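Local coordinates for protein PpBBE-like 1 D396N (Physcomitrella patens subsp. patens, PDB 6EO5) that oxidises cellobiose in its wild-type form, as a berberine bridge enzyme homolog whose FAD cofactor is held by two covalent links, at residues W310-N315 against N323-T328; T330-S335 against T407-I412. One frame throughout, in Å; residues are numbered along the deposited sequence.

Interaction 1: residues W310-N315 against N323-T328; sequences WNYPSN and NVPFTT
The rings of Trp310 and Tyr312 both meet the isopropyl group of Val324, but in different ways. Val324 CG1 comes to the edge of the Tyr312 ring, near its plane, and the contact is made at the phenol end, where OH lies 3.8 Å from CG1. The same methyl approaches the Trp310 indole obliquely at its pyrrole corner, with CD1 and NE1 each about 4.1 Å from it. The two planes are inclined by roughly 45°, and one methyl lies against both rings. The valine presents it through a chi1 of -175°, which turns CG1 opposite to the backbone N. Pro325 adds one more touch: its CD sits 3.7 Å from Tyr312 OH, the proline ring and the phenol facing each other from their two backbones. The contact is small, 125 Å² in all, and van der Waals in kind. Trp310 also rests on Cys142 and Pro143, and Tyr312 on Leu307. Asn311, at positive phi, is the C-prime residue of a Schellman motif that ends helix 302-308, and the aromatic pair flanks this turn. The arrangement belongs to a surface loop beside the flavin: the Trp310 side chain comes within about 4 Å of the FAD, nearest atoms, and Phe326 meets the ring of His81. Cys142 and His81 are probably the two covalent flavin attachment residues, as in other bi-covalent berberine bridge enzyme-like oxidases.

Interaction 2: residues T330-S335 against T407-I412; sequences TFKAKS and TQTSYI
This is a buried helix-on-sheet contact, in which helix 405-420 packs against strand 331-338, an outermost strand of the seven-stranded antiparallel sheet. The short axes run nearly parallel, 11° apart, with a closest approach of 8.5 Å. Ile412 contributes most from the helix. Its chi1 of -155° leaves CG2 between the backbone N and the carbonyl carbon, and this methyl meets the aliphatic parts of two lysines, 3.8 Å from Lys332 CG and 4.0 Å from Lys334 CD. The isoleucine also rests on Met395 and Ala397 of the adjoining strand and on Phe363 one strand further in. Lys334 also touches the helix backbone at one carbonyl, with CD 3.6 Å from Ile412 O, a methylene beside a carbonyl oxygen. One turn earlier, Thr409 flanks Lys332, its OG1 4.1 Å from Lys332 CB. That hydroxyl is hydrogen-bonded to Ala405 O in its own helix, so it meets the strand simply as a neighbour. The Lys332 chain bends at chi2 (67°), which carries NZ off from the helix. Lys332 NZ forms salt bridges with Asp433 and Glu84, while Lys334 NZ pairs with the other carboxylate oxygen of Asp433. The contact is therefore divided along each lysine: methylenes pack against the helix, while the ammonium groups are paired with acids outside it. Two cations sharing Asp433, one with a second acid, probably keep the lysines protonated despite their burial and favour an ionised aspartate.

In the fold
Interaction 1 closes within a single loop, between helix 302-308 and strand 331-338, before the chain enters the strand that serves interaction 2; their centres lie about 25 Å apart. The first is a surface contact of one loop with itself, near the flavin, between residues close in sequence. The second is buried, links segments 72 residues apart, and joins helix 405-420 to an outermost strand of the seven-stranded sheet. Both rest on van der Waals contact. In 310-315 against 323-328 an indole and a phenol, the latter mainly through its OH, meet valine and proline, whereas in 330-335 against 407-412 lysine stems do the touching, their charges compensated by acids in other parts of the chain.

Interaction 1: residues W310-N315 against N323-T328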
loop_
_atom_site.group_PDB
_atom_site.type_symbol
_atom_site.label_atom_id
_atom_site.label_comp_id
_atom_site.label_asym_id
_atom_site.label_seq_id
_atom_site.Cartn_x
_atom_site.Cartn_y
_atom_site.Cartn_z
ATOM N N TRP A 310 -3.313 6.650 13.627
ATOM C CA TRP A 310 -3.638 7.744 12.725
ATOM C C TRP A 310 -3.864 9.056 13.474
ATOM O O TRP A 310 -4.592 9.929 12.994
ATOM C CB TRP A 310 -4.839 7.386 11.859
ATOM C CG TRP A 310 -4.844 8.173 10.605
ATOM C CD1 TRP A 310 -5.790 9.075 10.205
ATOM C CD2 TRP A 310 -3.838 8.166 9.589
ATOM N NE1 TRP A 310 -5.439 9.619 9.000
ATOM C CE2 TRP A 310 -4.243 9.085 8.597
ATOM C CE3 TRP A 310 -2.636 7.467 9.417
ATOM C CZ2 TRP A 310 -3.491 9.323 7.432
ATOM C CZ3 TRP A 310 -1.887 7.704 8.268
ATOM C CH2 TRP A 310 -2.321 8.629 7.286
ATOM N N ASN A 311 -3.233 9.203 14.646
ATOM C CA ASN A 311 -3.212 10.437 15.431
ATOM C C ASN A 311 -4.570 10.794 16.037
ATOM O O ASN A 311 -4.843 11.969 16.311
ATOM C CB ASN A 311 -2.682 11.605 14.601
ATOM C CG ASN A 311 -1.244 11.416 14.211
ATOM O OD1 ASN A 311 -0.391 11.235 15.065
ATOM N ND2 ASN A 311 -0.967 11.429 12.909
ATOM N N TYR A 312 -5.411 9.828 16.246
ATOM C CA TYR A 312 -6.573 10.186 17.043
ATOM C C TYR A 312 -6.318 9.817 18.497
ATOM O O TYR A 312 -5.674 8.797 18.768
ATOM C CB TYR A 312 -7.829 9.460 16.563
ATOM C CG TYR A 312 -8.430 9.982 15.272
ATOM C CD1 TYR A 312 -9.221 11.125 15.260
ATOM C CD2 TYR A 312 -8.232 9.314 14.065
ATOM C CE1 TYR A 312 -9.786 11.596 14.077
ATOM C CE2 TYR A 312 -8.791 9.780 12.879
ATOM C CZ TYR A 312 -9.569 10.920 12.891
ATOM O OH TYR A 312 -10.136 11.379 11.722
ATOM N N PRO A 313 -6.801 10.642 19.428
ATOM C CA PRO A 313 -6.739 10.274 20.846
ATOM C C PRO A 313 -7.407 8.929 21.079
ATOM O O PRO A 313 -8.438 8.623 20.474
ATOM C CB PRO A 313 -7.502 11.409 21.530
ATOM C CG PRO A 313 -7.356 12.565 20.596
ATOM C CD PRO A 313 -7.407 11.970 19.230
ATOM N N SER A 314 -6.813 8.114 21.962
ATOM C CA SER A 314 -7.322 6.758 22.154
ATOM C C SER A 314 -8.726 6.730 22.744
ATOM O O SER A 314 -9.361 5.667 22.742
ATOM C CB SER A 314 -6.377 5.930 23.027
ATOM O OG SER A 314 -6.375 6.339 24.373
ATOM N N ASN A 315 -9.233 7.862 23.224
ATOM C CA ASN A 315 -10.619 7.953 23.656
ATOM C C ASN A 315 -11.566 8.335 22.526
ATOM O O ASN A 315 -12.757 8.533 22.782
ATOM C CB ASN A 315 -10.759 8.950 24.814
ATOM C CG ASN A 315 -10.490 10.379 24.397
ATOM O OD1 ASN A 315 -9.818 10.631 23.407
ATOM N ND2 ASN A 315 -11.020 11.327 25.153
ATOM N N ASN A 323 -15.641 7.702 8.998
ATOM C CA ASN A 323 -15.714 9.053 8.452
ATOM C C ASN A 323 -14.377 9.759 8.566
ATOM O O ASN A 323 -14.309 10.923 8.974
ATOM C CB ASN A 323 -16.777 9.886 9.161
ATOM C CG ASN A 323 -18.160 9.310 8.998
ATOM O OD1 ASN A 323 -18.791 9.473 7.954
ATOM N ND2 ASN A 323 -18.649 8.629 10.035
ATOM N N VAL A 324 -13.286 9.080 8.231
ATOM C CA VAL A 324 -11.992 9.755 8.262
ATOM C C VAL A 324 -11.905 10.651 7.036
ATOM O O VAL A 324 -12.104 10.182 5.907
ATOM C CB VAL A 324 -10.829 8.759 8.313
ATOM C CG1 VAL A 324 -9.505 9.503 8.464
ATOM C CG2 VAL A 324 -11.035 7.778 9.481
ATOM N N PRO A 325 -11.673 11.946 7.222
ATOM C CA PRO A 325 -11.643 12.880 6.080
ATOM C C PRO A 325 -10.573 12.499 5.064
ATOM O O PRO A 325 -9.417 12.263 5.421
ATOM C CB PRO A 325 -11.322 14.229 6.736
ATOM C CG PRO A 325 -11.678 14.056 8.192
ATOM C CD PRO A 325 -11.486 12.608 8.524
ATOM N N PHE A 326 -10.960 12.450 3.784
ATOM C CA PHE A 326 -9.980 12.233 2.722
ATOM C C PHE A 326 -9.155 13.499 2.519
ATOM O O PHE A 326 -9.703 14.564 2.214
ATOM C CB PHE A 326 -10.661 11.832 1.413
ATOM C CG PHE A 326 -9.712 11.261 0.390
ATOM C CD1 PHE A 326 -9.394 9.914 0.398
ATOM C CD2 PHE A 326 -9.128 12.072 -0.574
ATOM C CE1 PHE A 326 -8.517 9.372 -0.540
ATOM C CE2 PHE A 326 -8.255 11.537 -1.511
ATOM C CZ PHE A 326 -7.950 10.180 -1.488
ATOM N N THR A 327 -7.842 13.390 2.682
ATOM C CA THR A 327 -6.935 14.504 2.453
ATOM C C THR A 327 -6.077 14.215 1.232
ATOM O O THR A 327 -5.924 13.063 0.816
ATOM C CB THR A 327 -6.048 14.753 3.674
ATOM O OG1 THR A 327 -5.239 13.597 3.908
ATOM C CG2 THR A 327 -6.899 15.000 4.904
ATOM N N THR A 328 -5.521 15.277 0.655
ATOM C CA THR A 328 -4.737 15.180 -0.569
ATOM C C THR A 328 -3.379 15.847 -0.378
ATOM O O THR A 328 -3.159 16.597 0.573
ATOM C CB THR A 328 -5.479 15.817 -1.751
ATOM O OG1 THR A 328 -5.808 17.171 -1.432
ATOM C CG2 THR A 328 -6.756 15.061 -2.042
#

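Interaction 2: residues T330-S335 against T407-I412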
loop_
_atom_site.group_PDB
_atom_site.type_symbol
_atom_site.label_atom_id
_atom_site.label_comp_id
_atom_site.label_asym_id
_atom_site.label_seq_id
_atom_site.Cartn_x
_atom_site.Cartn_y
_atom_site.Cartn_z
ATOM N N THR A 330 0.462 16.881 -2.998
ATOM C CA THR A 330 1.097 16.919 -4.319
ATOM C C THR A 330 2.573 16.603 -4.155
ATOM O O THR A 330 3.294 17.355 -3.489
ATOM C CB THR A 330 0.928 18.276 -5.005
ATOM O OG1 THR A 330 -0.467 18.548 -5.155
ATOM C CG2 THR A 330 1.579 18.260 -6.376
ATOM N N PHE A 331 3.028 15.506 -4.763
ATOM C CA PHE A 331 4.302 14.948 -4.337
ATOM C C PHE A 331 4.862 14.009 -5.388
ATOM O O PHE A 331 4.143 13.516 -6.260
ATOM C CB PHE A 331 4.160 14.207 -2.990
ATOM C CG PHE A 331 3.210 13.021 -3.021
ATOM C CD1 PHE A 331 1.859 13.186 -2.751
ATOM C CD2 PHE A 331 3.678 11.735 -3.273
ATOM C CE1 PHE A 331 0.985 12.094 -2.762
ATOM C CE2 PHE A 331 2.811 10.631 -3.283
ATOM C CZ PHE A 331 1.466 10.815 -3.034
ATOM N N LYS A 332 6.164 13.772 -5.281
ATOM C CA LYS A 332 6.831 12.650 -5.924
ATOM C C LYS A 332 7.352 11.723 -4.831
ATOM O O LYS A 332 7.956 12.184 -3.856
ATOM C CB LYS A 332 7.966 13.129 -6.826
ATOM C CG LYS A 332 8.838 12.019 -7.383
ATOM C CD LYS A 332 8.081 11.144 -8.360
ATOM C CE LYS A 332 8.969 10.018 -8.832
ATOM N NZ LYS A 332 8.212 9.025 -9.625
ATOM N N ALA A 333 7.092 10.424 -4.976
ATOM C CA ALA A 333 7.542 9.420 -4.020
ATOM C C ALA A 333 8.425 8.379 -4.710
ATOM O O ALA A 333 8.212 8.033 -5.878
ATOM C CB ALA A 333 6.349 8.736 -3.339
ATOM N N LYS A 334 9.434 7.897 -3.983
ATOM C CA LYS A 334 10.270 6.784 -4.423
ATOM C C LYS A 334 10.463 5.833 -3.247
ATOM O O LYS A 334 10.187 6.181 -2.097
ATOM C CB LYS A 334 11.623 7.278 -4.959
ATOM C CG LYS A 334 11.491 8.366 -6.019
ATOM C CD LYS A 334 12.824 8.880 -6.546
ATOM C CE LYS A 334 13.570 7.844 -7.359
ATOM N NZ LYS A 334 12.884 7.495 -8.638
ATOM N N SER A 335 10.925 4.614 -3.523
ATOM C CA SER A 335 11.196 3.676 -2.432
ATOM C C SER A 335 12.396 2.801 -2.784
ATOM O O SER A 335 12.869 2.778 -3.935
ATOM C CB SER A 335 9.969 2.809 -2.107
ATOM O OG SER A 335 9.823 1.739 -3.029
ATOM N N THR A 407 12.423 21.147 -8.630
ATOM C CA THR A 407 13.453 21.056 -7.600
ATOM C C THR A 407 13.139 19.948 -6.589
ATOM O O THR A 407 14.055 19.274 -6.100
ATOM C CB THR A 407 13.623 22.400 -6.895
ATOM O OG1 THR A 407 12.359 22.837 -6.413
ATOM C CG2 THR A 407 14.151 23.434 -7.842
ATOM N N GLN A 408 11.853 19.731 -6.281
ATOM C CA GLN A 408 11.470 18.675 -5.346
ATOM C C GLN A 408 11.622 17.298 -5.973
ATOM O O GLN A 408 12.000 16.336 -5.290
ATOM C CB GLN A 408 10.033 18.872 -4.874
ATOM C CG GLN A 408 9.846 20.019 -3.939
ATOM C CD GLN A 408 10.630 19.850 -2.660
ATOM O OE1 GLN A 408 11.826 20.139 -2.613
ATOM N NE2 GLN A 408 9.959 19.379 -1.605
ATOM N N THR A 409 11.311 17.183 -7.270
ATOM C CA THR A 409 11.471 15.912 -7.970
ATOM C C THR A 409 12.940 15.553 -8.120
ATOM O O THR A 409 13.322 14.388 -7.967
ATOM C CB THR A 409 10.781 15.978 -9.336
ATOM O OG1 THR A 409 9.379 16.196 -9.150
ATOM C CG2 THR A 409 10.971 14.695 -10.100
ATOM N N SER A 410 13.780 16.544 -8.429
ATOM C CA SER A 410 15.214 16.302 -8.517
ATOM C C SER A 410 15.797 15.968 -7.155
ATOM O O SER A 410 16.676 15.109 -7.044
ATOM C CB SER A 410 15.906 17.524 -9.102
ATOM O OG SER A 410 15.792 17.490 -10.507
ATOM N N TYR A 411 15.320 16.646 -6.109
ATOM C CA TYR A 411 15.804 16.394 -4.759
ATOM C C TYR A 411 15.574 14.944 -4.350
ATOM O O TYR A 411 16.502 14.261 -3.907
ATOM C CB TYR A 411 15.122 17.358 -3.797
ATOM C CG TYR A 411 15.204 16.981 -2.347
ATOM C CD1 TYR A 411 16.413 17.022 -1.661
ATOM C CD2 TYR A 411 14.059 16.617 -1.643
ATOM C CE1 TYR A 411 16.483 16.690 -0.323
ATOM C CE2 TYR A 411 14.115 16.287 -0.306
ATOM C CZ TYR A 411 15.330 16.324 0.347
ATOM O OH TYR A 411 15.390 15.993 1.674
ATOM N N ILE A 412 14.354 14.439 -4.535
ATOM C CA ILE A 412 14.070 13.091 -4.057
ATOM C C ILE A 412 14.695 12.031 -4.961
ATOM O O ILE A 412 14.935 10.897 -4.515
ATOM C CB ILE A 412 12.549 12.883 -3.895
ATOM C CG1 ILE A 412 12.284 11.792 -2.868
ATOM C CG2 ILE A 412 11.889 12.553 -5.222
ATOM C CD1 ILE A 412 12.451 12.249 -1.425
#